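Local coordinates for Lin2722 protein (PDB 3DS8), which is of unknown function but has the alpha/beta-hydrolase fold and may therefore hydrolyse a substrate not yet identified, at residues F93-V99 with P122-V128; K63-E67 with W79-M84; I47-L53 with D86-Y91; S196-R200 with Y210-I214. All blocks are in the same frame, centred on the assembly; numbering follows the deposited sequence.

Overall arrangement
All four contacts involve one mixed beta-sheet, but at different places and with different chemistry. Interaction 1 is buried and joins two adjacent parallel strands by backbone bonds and a salt bridge near the middle of the sheet. Interactions 2 and 3 both seat helix 73-91 against the sheet. Interaction 2 is buried and apolar, whereas interaction 3, about 11 Å away between centres, lies at the outermost strand, is partly exposed and relies more on polar groups. The helix links them to interaction 1, where the selenium atoms of Met-96 and Met-84 touch. Interaction 4 lies beyond the chain's centre from 2 and 3 and buries a charged network where a loop meets strand 209-216.

Interaction 1: F93-V99 with P122-V128; sequences FTQMDGV and PTLRKLV. With SO4 (sulfate ion), chain F.
Asp-97 OD1 is gripped twice from the adjacent strand: Arg-125 NE takes its syn lone pair at 2.9 Å, and the backbone Lys-126 N reaches it at 2.9 Å from above the carboxylate plane. Arg-125 NH2 adds a bond to Asp-97 OD2 at 2.8 Å, completing a side-on, two-pronged salt bridge, the flat groups 10° from coplanar. A bend in the arginine chain (chi3 66°) turns its nitrogens onto the acid. Arg-59 also bridges to OD2, which would favour the ionised carboxylate. Lys-126 runs beside Asp-97, its CE over a face of the guanidinium. Lys-126 NZ donates a hydrogen bond to O3 (3.2 Å) of a sulfate, probably from crystallisation, but also pairs with Glu-173 and the carbonyl of Phe-238. Just before the strand, Thr-94 O accepts from both Thr-123 N (2.8 Å) and Thr-123 OG1 (3.1 Å). On the face bearing selenomethionine Met-96, SE lies 4.1 Å from Pro-122 CB. The register slips by one between Met-96/Leu-124 and Gly-98/Leu-127, a beta bulge with the extra residue in 122-128, where Asp-97 OD1 takes the Lys-126 N-H. Helix 103-114 connects these adjacent parallel strands in a beta-alpha-beta crossover of the alpha/beta-hydrolase fold, the first leading into a probable nucleophile elbow.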
# COMPACT_ATOMS: atom_id res chain seq x y z
N PHE A 93 4.07 17.91 -6.65
CA PHE A 93 4.67 16.58 -6.73
C PHE A 93 4.12 15.84 -7.93
O PHE A 93 2.92 15.64 -8.03
CB PHE A 93 4.34 15.74 -5.50
CG PHE A 93 4.75 16.34 -4.17
CD1 PHE A 93 6.05 16.76 -3.94
CD2 PHE A 93 3.82 16.47 -3.15
CE1 PHE A 93 6.42 17.29 -2.70
CE2 PHE A 93 4.18 16.99 -1.90
CZ PHE A 93 5.48 17.43 -1.69
N THR A 94 4.98 15.36 -8.82
CA THR A 94 4.47 14.61 -9.97
C THR A 94 4.38 13.11 -9.71
O THR A 94 3.66 12.42 -10.42
CB THR A 94 5.33 14.87 -11.19
OG1 THR A 94 6.68 14.55 -10.87
CG2 THR A 94 5.25 16.34 -11.60
N GLN A 95 5.16 12.63 -8.73
CA GLN A 95 5.15 11.22 -8.27
C GLN A 95 5.02 11.16 -6.77
O GLN A 95 5.39 12.11 -6.09
CB GLN A 95 6.44 10.51 -8.63
CG GLN A 95 6.77 10.48 -10.10
CD GLN A 95 8.00 9.65 -10.36
OE1 GLN A 95 9.13 10.13 -10.22
NE2 GLN A 95 7.79 8.41 -10.74
N MSE A 96 4.54 10.02 -6.26
CA MSE A 96 4.57 9.72 -4.84
C MSE A 96 4.70 8.21 -4.66
O MSE A 96 4.30 7.45 -5.52
CB MSE A 96 3.29 10.18 -4.20
CG MSE A 96 2.13 9.41 -4.62
SE MSE A 96 0.52 10.21 -3.80
CE MSE A 96 -0.61 8.60 -3.69
N ASP A 97 5.24 7.81 -3.53
CA ASP A 97 5.23 6.41 -3.09
C ASP A 97 4.16 6.26 -2.01
O ASP A 97 3.74 7.25 -1.42
CB ASP A 97 6.57 6.05 -2.53
CG ASP A 97 7.66 6.17 -3.54
OD1 ASP A 97 7.41 5.95 -4.72
OD2 ASP A 97 8.79 6.44 -3.10
N GLY A 98 3.62 5.07 -1.83
CA GLY A 98 2.62 4.85 -0.81
C GLY A 98 2.79 3.53 -0.08
O GLY A 98 3.20 2.56 -0.67
N VAL A 99 2.52 3.55 1.21
CA VAL A 99 2.49 2.37 2.04
C VAL A 99 1.11 2.33 2.66
O VAL A 99 0.69 3.29 3.29
CB VAL A 99 3.51 2.43 3.17
CG1 VAL A 99 3.48 1.10 3.96
CG2 VAL A 99 4.92 2.72 2.64
N PRO A 122 -0.48 13.15 -8.20
CA PRO A 122 0.83 12.52 -8.37
C PRO A 122 0.70 11.07 -8.84
O PRO A 122 -0.21 10.34 -8.43
CB PRO A 122 1.45 12.63 -6.99
CG PRO A 122 0.63 13.68 -6.27
CD PRO A 122 -0.72 13.45 -6.78
N THR A 123 1.60 10.64 -9.70
CA THR A 123 1.57 9.27 -10.18
C THR A 123 2.16 8.40 -9.05
O THR A 123 3.20 8.74 -8.50
CB THR A 123 2.47 9.07 -11.41
OG1 THR A 123 3.80 9.43 -11.07
CG2 THR A 123 2.08 9.92 -12.52
N LEU A 124 1.51 7.29 -8.73
CA LEU A 124 2.06 6.35 -7.73
C LEU A 124 3.24 5.62 -8.37
O LEU A 124 3.16 5.14 -9.49
CB LEU A 124 1.01 5.34 -7.29
CG LEU A 124 1.24 4.52 -6.06
CD1 LEU A 124 1.46 5.38 -4.81
CD2 LEU A 124 -0.01 3.58 -5.89
N ARG A 125 4.36 5.61 -7.67
CA ARG A 125 5.57 4.97 -8.12
C ARG A 125 5.77 3.64 -7.36
O ARG A 125 5.62 2.57 -7.93
CB ARG A 125 6.75 5.91 -7.95
CG ARG A 125 8.08 5.30 -8.43
CD ARG A 125 9.28 6.16 -8.13
NE ARG A 125 9.56 6.28 -6.70
CZ ARG A 125 10.73 6.68 -6.22
NH1 ARG A 125 11.73 7.00 -7.05
NH2 ARG A 125 10.92 6.73 -4.93
N LYS A 126 6.11 3.72 -6.08
CA LYS A 126 6.24 2.50 -5.25
C LYS A 126 4.98 2.34 -4.43
O LYS A 126 4.47 3.31 -3.87
CB LYS A 126 7.41 2.61 -4.32
CG LYS A 126 8.76 2.67 -5.06
CD LYS A 126 9.86 3.00 -4.11
CE LYS A 126 11.18 3.11 -4.76
NZ LYS A 126 11.84 1.83 -5.09
N LEU A 127 4.47 1.12 -4.35
CA LEU A 127 3.25 0.77 -3.63
C LEU A 127 3.58 -0.40 -2.72
O LEU A 127 3.92 -1.48 -3.20
CB LEU A 127 2.14 0.35 -4.59
CG LEU A 127 0.70 0.20 -4.09
CD1 LEU A 127 -0.22 -0.04 -5.34
CD2 LEU A 127 0.57 -0.90 -3.02
N VAL A 128 3.54 -0.17 -1.41
CA VAL A 128 3.69 -1.23 -0.41
C VAL A 128 2.34 -1.53 0.25
O VAL A 128 1.65 -0.64 0.79
CB VAL A 128 4.73 -0.85 0.68
CG1 VAL A 128 4.90 -2.00 1.71
CG2 VAL A 128 6.10 -0.49 0.07
S SO4 F . 13.08 3.16 -8.76
O1 SO4 F . 13.80 4.10 -9.64
O2 SO4 F . 13.43 1.79 -9.27
O3 SO4 F . 13.47 3.34 -7.34
O4 SO4 F . 11.63 3.47 -8.75

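Interaction 2: K63-E67 with W79-M84; sequences KFGFE and WLKIAM
Leu-80 CD1 sits over one face of the Phe-64 ring, 4.0 Å from the ring centroid and 14° off the normal, a CH-pi contact between a leucine methyl and the aromatic ring. Leucine CG stands opposite the backbone N (chi1 178°), which carries the branch off the helix toward the strand.

The other contacts of Phe-64 are van der Waals touches at its outer carbons. Ala-83 CB meets the ring edge in the plane, 3.8 Å from Phe-64 CZ. The selenomethionine Met-84 approaches Phe-64 CE1 obliquely through its terminal methyl, CE, also at 3.8 Å; that chain bends twice beyond CG and runs antiparallel alongside the phenylalanine. A further apolar touch brings Phe-66 CZ to Leu-80 CB at 4.2 Å.

Between aromatic groups, Phe-66 CD1 lies at the edge of the Trp-79 indole, 3.9 Å from Trp-79 CE3, while the indole carbon meets the phenylalanine ring obliquely. Within the strand, Phe-64 CE2 stands 3.5 Å above the Phe-66 ring plane, toward its rim, so the edge of one ring meets the face of the other. No hydrogen bond crosses between 63-67 and 79-84.

Two strand residues with one residue between them thus point their rings at the same helix, 73-91, which packs on one face of the alpha/beta-hydrolase sheet. Strand 61-66 lies between strands 36-42 and 6-9; Val-41 touches both rings, Ile-7 touches Phe-64 and Ile-9 touches Phe-66. Trp-76, earlier in the helix, stacks on Phe-66, and Tyr-111 of helix 103-114 touches Leu-80 and Met-84.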
# COMPACT_ATOMS: atom_id res chain seq x y z
N LYS A 63 1.19 11.67 6.33
CA LYS A 63 0.41 10.81 7.21
C LYS A 63 -1.05 11.06 6.90
O LYS A 63 -1.59 12.11 7.19
CB LYS A 63 0.72 11.12 8.67
CG LYS A 63 2.19 10.91 9.01
CD LYS A 63 2.46 11.08 10.51
CE LYS A 63 3.92 10.90 10.82
NZ LYS A 63 4.19 11.15 12.27
N PHE A 64 -1.69 10.06 6.32
CA PHE A 64 -3.04 10.27 5.79
C PHE A 64 -4.12 9.65 6.67
O PHE A 64 -3.96 8.54 7.17
CB PHE A 64 -3.12 9.72 4.37
CG PHE A 64 -4.23 10.30 3.58
CD1 PHE A 64 -4.05 11.48 2.89
CD2 PHE A 64 -5.48 9.70 3.57
CE1 PHE A 64 -5.07 12.06 2.19
CE2 PHE A 64 -6.52 10.27 2.86
CZ PHE A 64 -6.33 11.46 2.16
N GLY A 65 -5.25 10.34 6.82
CA GLY A 65 -6.34 9.79 7.59
C GLY A 65 -7.67 9.95 6.88
O GLY A 65 -7.98 11.01 6.42
N PHE A 66 -8.45 8.88 6.84
CA PHE A 66 -9.86 8.95 6.43
C PHE A 66 -10.77 9.03 7.64
O PHE A 66 -10.81 8.10 8.46
CB PHE A 66 -10.22 7.70 5.65
CG PHE A 66 -9.51 7.55 4.34
CD1 PHE A 66 -9.93 8.28 3.25
CD2 PHE A 66 -8.42 6.71 4.20
CE1 PHE A 66 -9.28 8.15 2.02
CE2 PHE A 66 -7.74 6.61 3.00
CZ PHE A 66 -8.21 7.32 1.88
N GLU A 67 -11.56 10.11 7.77
CA GLU A 67 -12.51 10.19 8.90
C GLU A 67 -13.51 9.01 8.86
O GLU A 67 -13.91 8.48 9.91
CB GLU A 67 -13.31 11.48 8.87
CG GLU A 67 -14.26 11.56 10.08
CD GLU A 67 -14.59 12.97 10.59
OE1 GLU A 67 -14.33 13.98 9.89
OE2 GLU A 67 -15.12 13.05 11.73
N TRP A 79 -11.73 9.36 -2.52
CA TRP A 79 -11.45 10.45 -1.59
C TRP A 79 -9.96 10.84 -1.57
O TRP A 79 -9.61 12.03 -1.49
CB TRP A 79 -11.94 10.12 -0.19
CG TRP A 79 -13.38 9.84 -0.14
CD1 TRP A 79 -14.36 10.31 -0.98
CD2 TRP A 79 -14.04 9.00 0.81
NE1 TRP A 79 -15.59 9.77 -0.63
CE2 TRP A 79 -15.42 8.97 0.47
CE3 TRP A 79 -13.60 8.26 1.89
CZ2 TRP A 79 -16.35 8.24 1.22
CZ3 TRP A 79 -14.54 7.52 2.63
CH2 TRP A 79 -15.88 7.54 2.31
N LEU A 80 -9.10 9.83 -1.67
CA LEU A 80 -7.66 10.06 -1.79
C LEU A 80 -7.34 10.89 -3.03
O LEU A 80 -6.56 11.84 -2.94
CB LEU A 80 -6.92 8.73 -1.83
CG LEU A 80 -5.40 8.73 -1.99
CD1 LEU A 80 -4.78 9.46 -0.80
CD2 LEU A 80 -4.90 7.30 -2.09
N LYS A 81 -7.94 10.55 -4.17
CA LYS A 81 -7.75 11.34 -5.41
C LYS A 81 -8.08 12.81 -5.21
O LYS A 81 -7.34 13.68 -5.61
CB LYS A 81 -8.62 10.78 -6.56
CG LYS A 81 -9.02 11.76 -7.71
CD LYS A 81 -8.02 11.73 -8.77
CE LYS A 81 -8.50 12.38 -10.08
NZ LYS A 81 -9.71 13.28 -10.09
N ILE A 82 -9.20 13.09 -4.55
CA ILE A 82 -9.62 14.46 -4.31
C ILE A 82 -8.56 15.20 -3.48
O ILE A 82 -8.17 16.32 -3.80
CB ILE A 82 -11.01 14.51 -3.62
CG1 ILE A 82 -12.09 13.97 -4.58
CG2 ILE A 82 -11.34 15.93 -3.14
CD1 ILE A 82 -13.44 13.67 -3.90
N ALA A 83 -8.08 14.53 -2.45
CA ALA A 83 -7.03 15.08 -1.58
C ALA A 83 -5.68 15.21 -2.30
O ALA A 83 -4.94 16.20 -2.10
CB ALA A 83 -6.91 14.22 -0.34
N MSE A 84 -5.34 14.23 -3.12
CA MSE A 84 -4.11 14.30 -3.93
C MSE A 84 -4.13 15.42 -4.97
O MSE A 84 -3.07 15.99 -5.25
CB MSE A 84 -3.81 12.97 -4.61
CG MSE A 84 -3.48 11.86 -3.65
SE MSE A 84 -1.93 12.30 -2.44
CE MSE A 84 -2.93 13.00 -0.85

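Interaction 3: I47-L53 with D86-Y91; sequences IKFEGKL and DLKSRY
Tyr-91 OH accepts the backbone N-H of Leu-53 at 3.0 Å, and Arg-90 NH1 donates to Gly-51 O at 3.2 Å, two bonds that tie the last turn of a helix to the loop leaving the outermost strand of the alpha/beta-hydrolase sheet. Both bonds are nearly straight, with N-H...O angles of 168° and 161°. Gly-51 O lies at the guanidinium edge, close to its plane. The arginine chain is extended from CG to NE, which carries the group across to the loop. Tyr-91 CZ lies over one face of that guanidinium, so the two side chains that bond the loop also pack on each other.

A water donates to Arg-90 O at 2.8 Å and, as modelled, accepts from Lys-52 NZ at 3.2 Å. The ends of Lys-52 and Arg-90 come too close in the model, so their mutual placement, and with it the lysine leg of this bridge, is doubtful.

Leu-53 lies over one face of the Tyr-91 ring, Leu-53 CB 3.8 Å from Tyr-91 CE1. Phe-49 CE1 meets Leu-87 CD1 at 4.2 Å. The Phe-49 ring passes Arg-90 head to tail, ring and guanidinium planes 84° apart, and presents its edge to the helix backbone at Leu-87. Met-39 of strand 36-42 borders the ring. Earlier in the same strand, Ile-47 CG1 rests 3.7 Å from Asp-86 OD2, and Phe-49 CZ lies 3.8 Å from Asp-86 CB.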
# COMPACT_ATOMS: atom_id res chain seq x y z
N ILE A 47 -11.18 18.74 3.60
CA ILE A 47 -9.78 18.29 3.47
C ILE A 47 -8.98 19.16 4.44
O ILE A 47 -9.13 20.36 4.43
CB ILE A 47 -9.23 18.55 2.05
CG1 ILE A 47 -9.94 17.70 1.00
CG2 ILE A 47 -7.71 18.24 1.96
CD1 ILE A 47 -9.78 16.25 1.21
N LYS A 48 -8.11 18.55 5.21
CA LYS A 48 -7.33 19.29 6.19
C LYS A 48 -5.90 18.91 6.06
O LYS A 48 -5.60 17.72 5.96
CB LYS A 48 -7.78 18.93 7.59
CG LYS A 48 -7.10 19.75 8.68
CD LYS A 48 -7.45 19.29 10.15
CE LYS A 48 -8.85 18.63 10.29
NZ LYS A 48 -9.24 18.49 11.75
N PHE A 49 -5.03 19.92 6.05
CA PHE A 49 -3.58 19.77 6.07
C PHE A 49 -3.11 20.32 7.41
O PHE A 49 -3.54 21.43 7.81
CB PHE A 49 -2.86 20.68 5.06
CG PHE A 49 -3.17 20.43 3.60
CD1 PHE A 49 -2.20 19.91 2.76
CD2 PHE A 49 -4.38 20.84 3.06
CE1 PHE A 49 -2.45 19.75 1.38
CE2 PHE A 49 -4.65 20.67 1.67
CZ PHE A 49 -3.68 20.13 0.84
N GLU A 50 -2.22 19.59 8.06
CA GLU A 50 -1.50 20.09 9.25
C GLU A 50 -0.01 19.96 9.00
O GLU A 50 0.51 18.85 8.80
CB GLU A 50 -1.88 19.29 10.48
CG GLU A 50 -3.35 19.42 10.86
CD GLU A 50 -3.77 18.38 11.91
OE1 GLU A 50 -4.07 17.20 11.55
OE2 GLU A 50 -3.80 18.76 13.11
N GLY A 51 0.67 21.10 8.99
CA GLY A 51 2.09 21.17 8.73
C GLY A 51 2.37 21.82 7.38
O GLY A 51 1.46 22.11 6.62
N LYS A 52 3.63 22.03 7.08
CA LYS A 52 4.04 22.66 5.85
C LYS A 52 5.35 22.00 5.46
O LYS A 52 6.25 21.91 6.29
CB LYS A 52 4.29 24.15 6.07
CG LYS A 52 4.88 24.90 4.86
CD LYS A 52 3.82 25.07 3.81
CE LYS A 52 4.32 25.57 2.44
NZ LYS A 52 3.19 26.17 1.67
N LEU A 53 5.48 21.60 4.21
CA LEU A 53 6.75 21.05 3.72
C LEU A 53 7.58 22.17 3.15
O LEU A 53 7.05 23.07 2.47
CB LEU A 53 6.50 19.97 2.66
CG LEU A 53 5.61 18.83 3.15
CD1 LEU A 53 5.26 17.88 1.99
CD2 LEU A 53 6.30 18.08 4.30
N ASP A 86 -5.41 18.29 -4.33
CA ASP A 86 -5.05 19.46 -3.51
C ASP A 86 -3.57 19.44 -3.15
O ASP A 86 -2.91 20.49 -3.18
CB ASP A 86 -5.88 19.48 -2.22
CG ASP A 86 -7.30 19.91 -2.46
OD1 ASP A 86 -7.61 20.45 -3.55
OD2 ASP A 86 -8.11 19.74 -1.52
N LEU A 87 -3.05 18.26 -2.80
CA LEU A 87 -1.61 18.14 -2.48
C LEU A 87 -0.74 18.57 -3.65
O LEU A 87 0.20 19.35 -3.46
CB LEU A 87 -1.26 16.71 -2.10
CG LEU A 87 0.17 16.49 -1.58
CD1 LEU A 87 0.48 17.31 -0.26
CD2 LEU A 87 0.46 15.02 -1.38
N LYS A 88 -1.08 18.10 -4.85
CA LYS A 88 -0.30 18.43 -6.05
C LYS A 88 -0.45 19.92 -6.37
O LYS A 88 0.51 20.60 -6.76
CB LYS A 88 -0.67 17.56 -7.25
CG LYS A 88 0.27 17.79 -8.48
CD LYS A 88 0.18 16.72 -9.56
CE LYS A 88 1.18 16.97 -10.68
NZ LYS A 88 0.63 17.97 -11.58
N SER A 89 -1.67 20.44 -6.20
CA SER A 89 -1.90 21.85 -6.40
C SER A 89 -1.01 22.70 -5.51
O SER A 89 -0.42 23.69 -5.99
CB SER A 89 -3.35 22.23 -6.18
OG SER A 89 -3.54 23.58 -6.53
N ARG A 90 -0.93 22.34 -4.24
CA ARG A 90 -0.10 23.06 -3.25
C ARG A 90 1.40 22.91 -3.50
O ARG A 90 2.11 23.92 -3.44
CB ARG A 90 -0.44 22.59 -1.82
CG ARG A 90 0.34 23.28 -0.71
CD ARG A 90 -0.06 22.82 0.71
NE ARG A 90 0.45 23.78 1.71
CZ ARG A 90 0.59 23.56 3.02
NH1 ARG A 90 0.33 22.40 3.59
NH2 ARG A 90 1.03 24.57 3.77
N TYR A 91 1.88 21.70 -3.75
CA TYR A 91 3.32 21.43 -3.80
C TYR A 91 3.88 20.97 -5.13
O TYR A 91 5.10 20.90 -5.28
CB TYR A 91 3.71 20.39 -2.74
CG TYR A 91 3.50 20.82 -1.32
CD1 TYR A 91 4.33 21.76 -0.74
CD2 TYR A 91 2.46 20.30 -0.55
CE1 TYR A 91 4.14 22.17 0.57
CE2 TYR A 91 2.28 20.70 0.77
CZ TYR A 91 3.13 21.62 1.32
OH TYR A 91 2.96 22.03 2.62
O HOH W 1 3.23 25.55 -1.47

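Interaction 4: S196-R200 with Y210-I214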
# COMPACT_ATOMS: atom_id res chain seq x y z
N SER A 196 -3.72 -11.85 0.65
CA SER A 196 -2.72 -10.77 0.74
C SER A 196 -1.56 -10.81 -0.27
O SER A 196 -0.79 -9.84 -0.37
CB SER A 196 -2.21 -10.62 2.20
OG SER A 196 -1.99 -11.82 2.83
N LEU A 197 -1.48 -11.91 -1.03
CA LEU A 197 -0.52 -12.07 -2.12
C LEU A 197 -1.16 -12.14 -3.48
O LEU A 197 -0.46 -12.34 -4.47
CB LEU A 197 0.27 -13.34 -1.89
CG LEU A 197 1.13 -13.44 -0.63
CD1 LEU A 197 1.59 -14.93 -0.52
CD2 LEU A 197 2.30 -12.47 -0.64
N ALA A 198 -2.47 -11.91 -3.56
CA ALA A 198 -3.20 -12.16 -4.80
C ALA A 198 -2.87 -11.14 -5.90
O ALA A 198 -3.17 -11.37 -7.06
CB ALA A 198 -4.68 -12.27 -4.54
N THR A 199 -2.17 -10.07 -5.53
CA THR A 199 -1.45 -9.22 -6.48
C THR A 199 -0.62 -10.01 -7.49
O THR A 199 -0.38 -9.53 -8.59
CB THR A 199 -0.53 -8.22 -5.74
OG1 THR A 199 -0.00 -8.84 -4.55
CG2 THR A 199 -1.33 -6.94 -5.34
N ARG A 200 -0.20 -11.22 -7.12
CA ARG A 200 0.55 -12.09 -8.03
C ARG A 200 -0.16 -12.33 -9.35
O ARG A 200 0.48 -12.63 -10.37
CB ARG A 200 0.70 -13.45 -7.31
CG ARG A 200 1.47 -14.44 -7.94
CD ARG A 200 1.33 -15.71 -7.12
NE ARG A 200 2.06 -15.63 -5.85
CZ ARG A 200 2.33 -16.70 -5.11
NH1 ARG A 200 1.98 -17.90 -5.54
NH2 ARG A 200 2.99 -16.59 -3.96
N TYR A 210 7.42 -6.42 -8.97
CA TYR A 210 6.48 -7.01 -8.05
C TYR A 210 7.25 -7.96 -7.16
O TYR A 210 7.85 -8.89 -7.67
CB TYR A 210 5.39 -7.80 -8.77
CG TYR A 210 4.50 -8.54 -7.81
CD1 TYR A 210 3.66 -7.84 -6.94
CD2 TYR A 210 4.54 -9.95 -7.71
CE1 TYR A 210 2.88 -8.53 -5.99
CE2 TYR A 210 3.71 -10.63 -6.80
CZ TYR A 210 2.89 -9.90 -5.93
OH TYR A 210 2.09 -10.58 -5.03
N ILE A 211 7.25 -7.69 -5.87
CA ILE A 211 7.99 -8.47 -4.87
C ILE A 211 7.06 -8.90 -3.75
O ILE A 211 6.25 -8.09 -3.28
CB ILE A 211 9.15 -7.62 -4.29
CG1 ILE A 211 10.08 -7.13 -5.42
CG2 ILE A 211 9.89 -8.41 -3.20
CD1 ILE A 211 11.39 -6.45 -4.92
N GLU A 212 7.13 -10.17 -3.34
CA GLU A 212 6.36 -10.67 -2.21
C GLU A 212 7.28 -10.90 -1.02
O GLU A 212 8.47 -11.32 -1.19
CB GLU A 212 5.72 -12.02 -2.60
CG GLU A 212 4.70 -11.87 -3.73
CD GLU A 212 4.02 -13.15 -4.13
OE1 GLU A 212 4.53 -14.24 -3.83
OE2 GLU A 212 2.92 -13.05 -4.74
N ASP A 213 6.76 -10.75 0.20
CA ASP A 213 7.52 -11.09 1.43
C ASP A 213 6.51 -11.66 2.41
O ASP A 213 5.51 -11.00 2.71
CB ASP A 213 8.12 -9.80 2.05
CG ASP A 213 8.42 -9.90 3.63
OD1 ASP A 213 9.50 -10.41 3.88
OD2 ASP A 213 7.60 -9.47 4.59
N ILE A 214 6.70 -12.90 2.80
CA ILE A 214 5.81 -13.54 3.80
C ILE A 214 6.52 -13.59 5.14
O ILE A 214 7.68 -14.02 5.22
CB ILE A 214 5.46 -14.97 3.40
CG1 ILE A 214 4.75 -15.00 2.05
CG2 ILE A 214 4.57 -15.63 4.51
CD1 ILE A 214 4.50 -16.40 1.54
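Tyr-210 leaves its strand with the ring opposite the backbone N (chi1 174°), while Arg-200 bends at chi3 (-73°), and these turns bring phenol and guanidinium together on Glu-212. The carboxylate is held side-on: Arg-200 NE binds Glu-212 OE2 at 2.9 Å in the guanidinium plane, and Arg-200 NH2 binds Glu-212 OE1 at 2.8 Å, tilted from that plane. Each carboxylate oxygen offers its syn lone pair to the arginine. The anti lone pair of Glu-212 OE2 receives Tyr-210 OH at 2.6 Å, and the phenol accepts from Thr-199 OG1 at 2.8 Å. A chain of bonds runs from threonine through tyrosine to the buried acid, whose charge the arginine would offset, probably keeping it ionised. Leu-197 crosses the glutamate at a slant, Leu-197 CD2 lying 3.9 Å from Glu-212 CD, and Leu-197 CD1 meets Ile-214 CD1 at 3.9 Å, nearly at a right angle. Beyond the pair, Asp-252 N also binds OE1, and Arg-200 NH1 donates to the carbonyls of Leu-146 and Phe-148. Strand 209-216 runs between strands 173-180 and 248-250. The 3-10 turn after helix 193-196 lies against one face of the sheet, Thr-199 touching Ala-176, while Ile-211 meets helix 229-240.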